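Local coordinates for protein isomaltodextranase (Arthrobacter globiformis, PDB 5AWO) that hydrolyses (1->6)-alpha-D-glucosidic linkages in polysaccharides, releasing successive isomaltose units from the non-reducing ends of the chains, at residues A[492-496]-A[570-574]; A[89-93]-A[139-143]; A[475-479]-A[518-522]. One frame throughout, in Å; residues are numbered along the deposited sequence.

Contact 1: residues A[492-496]-A[570-574]; sequences NHPGY and WDTWG
Two irregular loops meet at the protein surface. His493 and Pro494 are extended (psi 120° and 166°), whereas Trp570 and Asp571 form a turn (phi/psi -66/-17° and -82/-3°). The backbones come closest at His493 and Asp571, with the two CA atoms 5.1 Å apart, and the pairing buries 340 Å² in all. One direct hydrogen bond joins them: Trp573 NE1 donates to Pro494 O at 2.9 Å and 170°, almost linear, and Trp573 (chi1 -59°, chi2 85°) turns its indole edge to this carbonyl. Gly495 lies against the same indole, its O over one face, while that O also accepts from Arg533. At the Gly495 backbone angles (phi 104°, psi -9°) a side chain would press on the preceding carbonyl, and a CB would also clash with Trp573 CD1. On the aromatic side, His493 (chi1 -59°, chi2 -63°) receives a CH-pi contact from Trp570 (chi1 -78°, chi2 112°), Trp570 CB standing 3.5 Å from the imidazole centroid and only 7° off its normal. The imidazole and the five-membered ring of Trp570 are near parallel (23°) but slid apart, centroids 5.1 Å from each other, so they barely overlap. One apolar pair, Tyr496 CB and Trp573 CZ2, is 3.9 Å apart. Asp571 OD1 lies 3.5 Å from His493 CB and 3.4 Å from Pro494 CD. His493 and Trp570 touch Asn602, and Tyr496 and Trp573 touch Asn604, on strand 601-609; Phe501 meets Trp573 edge-to-face. The contact joins two inter-strand loops, 488-490 to 501-505 and 555-564 to 574-582, at the surface of the CBM35-type beta-sandwich.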
loop_
_atom_site.group_PDB
_atom_site.type_symbol
_atom_site.label_atom_id
_atom_site.label_comp_id
_atom_site.label_asym_id
_atom_site.label_seq_id
_atom_site.Cartn_x
_atom_site.Cartn_y
_atom_site.Cartn_z
ATOM N N ASN A 492 -22.901 8.288 12.459
ATOM C CA ASN A 492 -23.790 8.256 13.613
ATOM C C ASN A 492 -24.453 9.589 13.939
ATOM O O ASN A 492 -25.058 9.709 15.006
ATOM C CB ASN A 492 -23.082 7.666 14.832
ATOM C CG ASN A 492 -21.907 8.485 15.300
ATOM O OD1 ASN A 492 -21.299 9.257 14.546
ATOM N ND2 ASN A 492 -21.552 8.296 16.575
ATOM N N HIS A 493 -24.346 10.555 13.029
ATOM C CA HIS A 493 -25.115 11.800 13.098
ATOM C C HIS A 493 -25.722 12.054 11.719
ATOM O O HIS A 493 -24.984 12.210 10.747
ATOM C CB HIS A 493 -24.220 12.972 13.513
ATOM C CG HIS A 493 -23.558 12.772 14.840
ATOM N ND1 HIS A 493 -24.272 12.648 16.016
ATOM C CD2 HIS A 493 -22.249 12.668 15.182
ATOM C CE1 HIS A 493 -23.430 12.465 17.020
ATOM N NE2 HIS A 493 -22.200 12.474 16.543
ATOM N N PRO A 494 -27.067 12.117 11.617
ATOM C CA PRO A 494 -27.607 12.291 10.250
ATOM C C PRO A 494 -27.291 13.634 9.555
ATOM O O PRO A 494 -26.816 14.584 10.194
ATOM C CB PRO A 494 -29.126 12.086 10.420
ATOM C CG PRO A 494 -29.399 11.990 11.882
ATOM C CD PRO A 494 -28.101 11.782 12.614
ATOM N N GLY A 495 -27.521 13.696 8.237
ATOM C CA GLY A 495 -27.355 14.931 7.449
ATOM C C GLY A 495 -26.110 14.984 6.587
ATOM O O GLY A 495 -25.920 15.897 5.779
ATOM N N TYR A 496 -25.227 14.008 6.773
ATOM C CA TYR A 496 -24.065 13.872 5.900
ATOM C C TYR A 496 -24.506 13.531 4.467
ATOM O O TYR A 496 -25.510 12.867 4.272
ATOM C CB TYR A 496 -23.123 12.783 6.433
ATOM C CG TYR A 496 -23.793 11.461 6.692
ATOM C CD1 TYR A 496 -23.987 10.541 5.674
ATOM C CD2 TYR A 496 -24.254 11.129 7.955
ATOM C CE1 TYR A 496 -24.584 9.332 5.911
ATOM C CE2 TYR A 496 -24.892 9.939 8.204
ATOM C CZ TYR A 496 -25.055 9.025 7.171
ATOM O OH TYR A 496 -25.672 7.842 7.431
ATOM N N TRP A 570 -24.758 18.065 16.732
ATOM C CA TRP A 570 -23.873 17.259 15.892
ATOM C C TRP A 570 -24.537 16.826 14.575
ATOM O O TRP A 570 -23.818 16.450 13.651
ATOM C CB TRP A 570 -23.345 16.050 16.674
ATOM C CG TRP A 570 -22.227 16.425 17.628
ATOM C CD1 TRP A 570 -22.281 16.411 18.996
ATOM C CD2 TRP A 570 -20.913 16.885 17.282
ATOM N NE1 TRP A 570 -21.080 16.834 19.517
ATOM C CE2 TRP A 570 -20.224 17.137 18.493
ATOM C CE3 TRP A 570 -20.248 17.119 16.068
ATOM C CZ2 TRP A 570 -18.904 17.593 18.521
ATOM C CZ3 TRP A 570 -18.949 17.563 16.096
ATOM C CH2 TRP A 570 -18.284 17.800 17.313
ATOM N N ASP A 571 -25.874 16.905 14.492
ATOM C CA ASP A 571 -26.649 16.685 13.241
ATOM C C ASP A 571 -26.722 17.901 12.309
ATOM O O ASP A 571 -27.332 17.826 11.243
ATOM C CB ASP A 571 -28.113 16.334 13.555
ATOM C CG ASP A 571 -28.273 15.034 14.278
ATOM O OD1 ASP A 571 -27.251 14.382 14.583
ATOM O OD2 ASP A 571 -29.440 14.670 14.559
ATOM N N THR A 572 -26.156 19.028 12.724
ATOM C CA THR A 572 -26.110 20.220 11.904
ATOM C C THR A 572 -24.790 20.285 11.144
ATOM O O THR A 572 -23.732 20.108 11.740
ATOM C CB THR A 572 -26.249 21.492 12.784
ATOM O OG1 THR A 572 -27.329 21.308 13.704
ATOM C CG2 THR A 572 -26.515 22.710 11.949
ATOM N N TRP A 573 -24.861 20.597 9.851
ATOM C CA TRP A 573 -23.690 20.690 8.991
ATOM C C TRP A 573 -23.552 22.096 8.422
ATOM O O TRP A 573 -24.549 22.726 8.016
ATOM C CB TRP A 573 -23.780 19.636 7.854
ATOM C CG TRP A 573 -23.873 18.232 8.405
ATOM C CD1 TRP A 573 -24.985 17.586 8.805
ATOM C CD2 TRP A 573 -22.780 17.321 8.636
ATOM N NE1 TRP A 573 -24.674 16.330 9.290
ATOM C CE2 TRP A 573 -23.322 16.148 9.190
ATOM C CE3 TRP A 573 -21.404 17.394 8.437
ATOM C CZ2 TRP A 573 -22.530 15.049 9.550
ATOM C CZ3 TRP A 573 -20.623 16.315 8.800
ATOM C CH2 TRP A 573 -21.183 15.165 9.348
ATOM N N GLY A 574 -22.327 22.600 8.404
ATOM C CA GLY A 574 -22.020 23.864 7.753
ATOM C C GLY A 574 -20.914 23.739 6.730
ATOM O O GLY A 574 -20.301 22.677 6.590
#

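Contact 2: residues A[89-93]-A[139-143]; sequences RTTGN and SKTVL
Lys140 spans the gap between the two segments and directs its ammonium into a cluster of oxygens on 89-93. Thr90 and Thr91 are extended (psi 163° and 177°), the chain turns at Gly92 (phi/psi -62/-11°), and Lys140 to Val142 are extended. From an m rotamer, extended through chi2 and chi3 and bent at chi4 (-84°), Lys140 NZ donates to Thr90 OG1 at 2.9 Å and to Thr91 O at 3.0 Å. A weak bond reaches Thr90 O at 3.0 Å, and NZ also donates to water 1 at 3.0 Å, which in turn accepts from Thr90 N at 2.9 Å. Further along, CA-CA distances are 5.0 Å for Gly92-Lys140 and 5.1 Å for Asn93-Thr141. Thr141 N donates to Gly92 O (3.2 Å, 154°), and Asn93 ND2 (chi1 -48°) donates to Thr141 O (3.0 Å, 168°), which also receives a CA-H...O contact from Asn93 CA at 3.1 Å. Water 2 gives its hydrogens to Gly92 O and Ser139 O and accepts from Thr141 OG1, each at 2.9 Å. Water 3 bridges Asn93 O (2.8 Å) and Leu143 N (3.0 Å). Thr91 OG1 accepts from Asn93 N at 3.1 Å, an ST turn, and also bonds Tyr95 N. Leu143 CD1 packs 3.6 Å from Asn93 OD1; the rest is mostly polar. Segment 89-93 lies in the loop between strand 77-79 and helix 107-116, whereas 139-143 carries the short strand 141-142 after helix 132-135, whose Ala134 touches Thr90 and Lys140. Thr91 rests on Tyr189 of helix 179-192, and Lys140 and Val142 pair through their backbones with Ile150 and Val148.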
loop_
_atom_site.group_PDB
_atom_site.type_symbol
_atom_site.label_atom_id
_atom_site.label_comp_id
_atom_site.label_asym_id
_atom_site.label_seq_id
_atom_site.Cartn_x
_atom_site.Cartn_y
_atom_site.Cartn_z
ATOM N N ARG A 89 27.580 -16.287 -1.202
ATOM C CA ARG A 89 28.717 -15.417 -1.529
ATOM C C ARG A 89 28.392 -13.998 -1.100
ATOM O O ARG A 89 27.280 -13.512 -1.380
ATOM C CB ARG A 89 29.012 -15.445 -3.016
ATOM C CG ARG A 89 29.467 -16.812 -3.528
ATOM C CD ARG A 89 29.696 -16.857 -5.030
ATOM N NE ARG A 89 28.470 -16.625 -5.799
ATOM C CZ ARG A 89 28.334 -16.834 -7.109
ATOM N NH1 ARG A 89 29.340 -17.327 -7.822
ATOM N NH2 ARG A 89 27.167 -16.576 -7.703
ATOM N N THR A 90 29.335 -13.320 -0.422
ATOM C CA THR A 90 29.103 -11.952 0.002
ATOM C C THR A 90 30.310 -11.052 -0.268
ATOM O O THR A 90 31.428 -11.535 -0.510
ATOM C CB THR A 90 28.756 -11.877 1.494
ATOM O OG1 THR A 90 29.833 -12.411 2.275
ATOM C CG2 THR A 90 27.452 -12.614 1.803
ATOM N N THR A 91 30.055 -9.752 -0.235
ATOM C CA THR A 91 31.126 -8.760 -0.271
ATOM C C THR A 91 31.953 -8.879 1.000
ATOM O O THR A 91 31.637 -9.623 1.953
ATOM C CB THR A 91 30.564 -7.328 -0.338
ATOM O OG1 THR A 91 29.883 -7.022 0.892
ATOM C CG2 THR A 91 29.611 -7.136 -1.508
ATOM N N GLY A 92 33.000 -8.067 1.042
ATOM C CA GLY A 92 33.819 -7.982 2.239
ATOM C C GLY A 92 33.070 -7.495 3.464
ATOM O O GLY A 92 33.562 -7.618 4.566
ATOM N N ASN A 93 31.847 -6.985 3.277
ATOM C CA ASN A 93 31.022 -6.516 4.383
ATOM C C ASN A 93 29.778 -7.381 4.621
ATOM O O ASN A 93 28.881 -6.987 5.339
ATOM C CB ASN A 93 30.613 -5.063 4.177
ATOM C CG ASN A 93 31.797 -4.178 3.796
ATOM O OD1 ASN A 93 31.843 -3.628 2.704
ATOM N ND2 ASN A 93 32.737 -4.018 4.724
ATOM N N SER A 139 37.428 -12.571 8.071
ATOM C CA SER A 139 37.911 -11.415 7.313
ATOM C C SER A 139 36.802 -10.391 7.019
ATOM O O SER A 139 37.092 -9.239 6.688
ATOM C CB SER A 139 38.597 -11.856 6.009
ATOM O OG SER A 139 37.696 -12.162 4.943
ATOM N N LYS A 140 35.542 -10.820 7.121
ATOM C CA LYS A 140 34.448 -9.929 6.789
ATOM C C LYS A 140 34.082 -9.070 7.980
ATOM O O LYS A 140 33.917 -9.562 9.085
ATOM C CB LYS A 140 33.258 -10.729 6.282
ATOM C CG LYS A 140 33.611 -11.557 5.055
ATOM C CD LYS A 140 32.400 -12.245 4.485
ATOM C CE LYS A 140 32.707 -13.122 3.277
ATOM N NZ LYS A 140 32.737 -12.363 2.018
ATOM N N THR A 141 33.918 -7.783 7.723
ATOM C CA THR A 141 33.646 -6.803 8.758
ATOM C C THR A 141 32.549 -5.856 8.312
ATOM O O THR A 141 32.284 -5.699 7.119
ATOM C CB THR A 141 34.911 -5.985 9.119
ATOM O OG1 THR A 141 35.441 -5.384 7.935
ATOM C CG2 THR A 141 35.968 -6.869 9.704
ATOM N N VAL A 142 31.931 -5.212 9.280
ATOM C CA VAL A 142 30.802 -4.313 9.008
ATOM C C VAL A 142 31.283 -3.090 8.222
ATOM O O VAL A 142 32.336 -2.513 8.538
ATOM C CB VAL A 142 30.108 -3.908 10.325
ATOM C CG1 VAL A 142 29.082 -2.793 10.101
ATOM C CG2 VAL A 142 29.458 -5.121 10.969
ATOM N N LEU A 143 30.506 -2.681 7.210
ATOM C CA LEU A 143 30.763 -1.471 6.432
ATOM C C LEU A 143 30.952 -0.271 7.360
ATOM O O LEU A 143 30.101 0.024 8.183
ATOM C CB LEU A 143 29.568 -1.194 5.530
ATOM C CG LEU A 143 29.786 -0.023 4.578
ATOM C CD1 LEU A 143 30.883 -0.278 3.566
ATOM C CD2 LEU A 143 28.479 0.328 3.888
HETATM O O HOH W 1 31.905 -14.535 0.147
HETATM O O HOH W 2 36.209 -6.726 5.495
HETATM O O HOH W 3 28.278 -4.556 6.696
#

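Contact 3: residues A[475-479]-A[518-522]; sequences RYPAA and FAVQV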
loop_
_atom_site.group_PDB
_atom_site.type_symbol
_atom_site.label_atom_id
_atom_site.label_comp_id
_atom_site.label_asym_id
_atom_site.label_seq_id
_atom_site.Cartn_x
_atom_site.Cartn_y
_atom_site.Cartn_z
ATOM N N ARG A 475 -15.722 18.005 -5.873
ATOM C CA ARG A 475 -15.964 17.508 -4.516
ATOM C C ARG A 475 -15.164 16.217 -4.224
ATOM O O ARG A 475 -15.241 15.255 -4.987
ATOM C CB ARG A 475 -17.447 17.234 -4.267
ATOM C CG ARG A 475 -17.764 16.718 -2.870
ATOM C CD ARG A 475 -19.206 16.433 -2.621
ATOM N NE ARG A 475 -20.017 17.662 -2.666
ATOM C CZ ARG A 475 -21.329 17.704 -2.456
ATOM N NH1 ARG A 475 -22.043 16.607 -2.197
ATOM N NH2 ARG A 475 -21.961 18.885 -2.537
ATOM N N TYR A 476 -14.491 16.219 -3.078
ATOM C CA TYR A 476 -13.750 15.077 -2.524
ATOM C C TYR A 476 -14.376 14.636 -1.208
ATOM O O TYR A 476 -14.159 15.267 -0.177
ATOM C CB TYR A 476 -12.299 15.459 -2.293
ATOM C CG TYR A 476 -11.605 15.920 -3.530
ATOM C CD1 TYR A 476 -11.742 17.229 -3.980
ATOM C CD2 TYR A 476 -10.840 15.040 -4.304
ATOM C CE1 TYR A 476 -11.098 17.657 -5.125
ATOM C CE2 TYR A 476 -10.190 15.457 -5.449
ATOM C CZ TYR A 476 -10.334 16.765 -5.880
ATOM O OH TYR A 476 -9.672 17.156 -7.024
ATOM N N PRO A 477 -15.149 13.531 -1.213
ATOM C CA PRO A 477 -15.713 12.987 0.008
ATOM C C PRO A 477 -14.661 12.468 0.990
ATOM O O PRO A 477 -13.750 11.742 0.602
ATOM C CB PRO A 477 -16.580 11.832 -0.493
ATOM C CG PRO A 477 -16.936 12.236 -1.885
ATOM C CD PRO A 477 -15.677 12.815 -2.396
ATOM N N ALA A 478 -14.766 12.845 2.259
ATOM C CA ALA A 478 -13.744 12.470 3.237
ATOM C C ALA A 478 -13.760 10.973 3.526
ATOM O O ALA A 478 -12.708 10.395 3.843
ATOM C CB ALA A 478 -13.940 13.258 4.536
ATOM N N ALA A 479 -14.927 10.348 3.403
ATOM C CA ALA A 479 -15.086 8.920 3.728
ATOM C C ALA A 479 -14.353 8.016 2.735
ATOM O O ALA A 479 -14.172 6.839 3.036
ATOM C CB ALA A 479 -16.544 8.528 3.818
ATOM N N PHE A 518 -6.160 14.383 1.105
ATOM C CA PHE A 518 -6.777 14.383 -0.222
ATOM C C PHE A 518 -5.704 14.651 -1.254
ATOM O O PHE A 518 -4.835 15.513 -1.060
ATOM C CB PHE A 518 -7.825 15.500 -0.360
ATOM C CG PHE A 518 -8.935 15.439 0.638
ATOM C CD1 PHE A 518 -10.108 14.746 0.363
ATOM C CD2 PHE A 518 -8.837 16.133 1.840
ATOM C CE1 PHE A 518 -11.151 14.716 1.261
ATOM C CE2 PHE A 518 -9.871 16.101 2.746
ATOM C CZ PHE A 518 -11.033 15.397 2.471
ATOM N N ALA A 519 -5.766 13.953 -2.384
ATOM C CA ALA A 519 -4.947 14.283 -3.520
ATOM C C ALA A 519 -5.768 15.092 -4.490
ATOM O O ALA A 519 -6.856 14.701 -4.855
ATOM C CB ALA A 519 -4.446 13.025 -4.205
ATOM N N VAL A 520 -5.221 16.220 -4.929
ATOM C CA VAL A 520 -5.949 17.108 -5.824
ATOM C C VAL A 520 -5.025 17.506 -6.974
ATOM O O VAL A 520 -3.841 17.748 -6.771
ATOM C CB VAL A 520 -6.482 18.373 -5.086
ATOM C CG1 VAL A 520 -7.258 18.005 -3.840
ATOM C CG2 VAL A 520 -5.362 19.320 -4.736
ATOM N N GLN A 521 -5.588 17.559 -8.175
ATOM C CA GLN A 521 -4.845 17.936 -9.377
ATOM C C GLN A 521 -5.435 19.256 -9.898
ATOM O O GLN A 521 -6.652 19.370 -10.035
ATOM C CB GLN A 521 -4.955 16.828 -10.431
ATOM C CG GLN A 521 -3.932 16.890 -11.565
ATOM C CD GLN A 521 -2.619 16.172 -11.269
ATOM O OE1 GLN A 521 -2.477 15.516 -10.245
ATOM N NE2 GLN A 521 -1.648 16.314 -12.167
ATOM N N VAL A 522 -4.569 20.251 -10.112
ATOM C CA VAL A 522 -4.971 21.555 -10.698
ATOM C C VAL A 522 -4.024 21.950 -11.841
ATOM O O VAL A 522 -2.909 21.455 -11.923
ATOM C CB VAL A 522 -5.007 22.707 -9.653
ATOM C CG1 VAL A 522 -6.157 22.524 -8.675
ATOM C CG2 VAL A 522 -3.692 22.821 -8.922
#
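Tyr476 lays its ring against Val520 in a CH-pi contact: Val520 CG1 sits over one face, 4.2 Å from the ring centroid and 21° off the normal, with Tyr476 CZ to Val520 CG1 at 3.9 Å. The base of the tyrosine packs on Phe518: Tyr476 CB is 3.5 Å from Phe518 CD1, and Tyr476 O comes to 3.4 Å of Phe518 CE1. Ala478, where the chain leaves the strand for a 3-10 turn, adds a methyl 4.2 Å (CB) from Phe518 CZ. Strands 475-477 and 518-522 run nearly antiparallel (163°) with axes 8.9 Å apart. That separation is too wide for backbone pairing, and the two strands belong to different sheets, 473-477 bonded to 601-609 and 515-522 to 585-592. The contact is thus face-to-face packing across the interior of the carbohydrate-binding module's beta-sandwich, where Leu603 and Ile606 of strand 601-609 also pack on Phe518. Tyr476 OH bonds to Pro401 O, in the loop between strands 395-399 and 405-410 of the neighbouring beta-sandwich, so Tyr476 links the two domains. With 240 Å² buried and no hydrogen bond between the segments, the association rests on van der Waals and CH-pi contacts, and the phenol finds its partner outside them.

Contacts 1 and 3 belong to the same carbohydrate-binding module. Their segments alternate along the chain (475-479, 492-496, 518-522, 570-574), their centres lie 20 Å apart, and their nearest atoms are about 8 Å apart without touching. Strand 601-609 runs beside both: Asn604 touches Tyr496 and Trp573 in contact 1 and pairs through its backbone with Ala478 in contact 3. Contact 2 is on the opposite side of the chain's centre, in the barrel loops, its centre 63 Å from that of contact 1 and 49 Å from that of contact 3. All three are remote from the probable nucleophile Asp201 and proton donor Asp262.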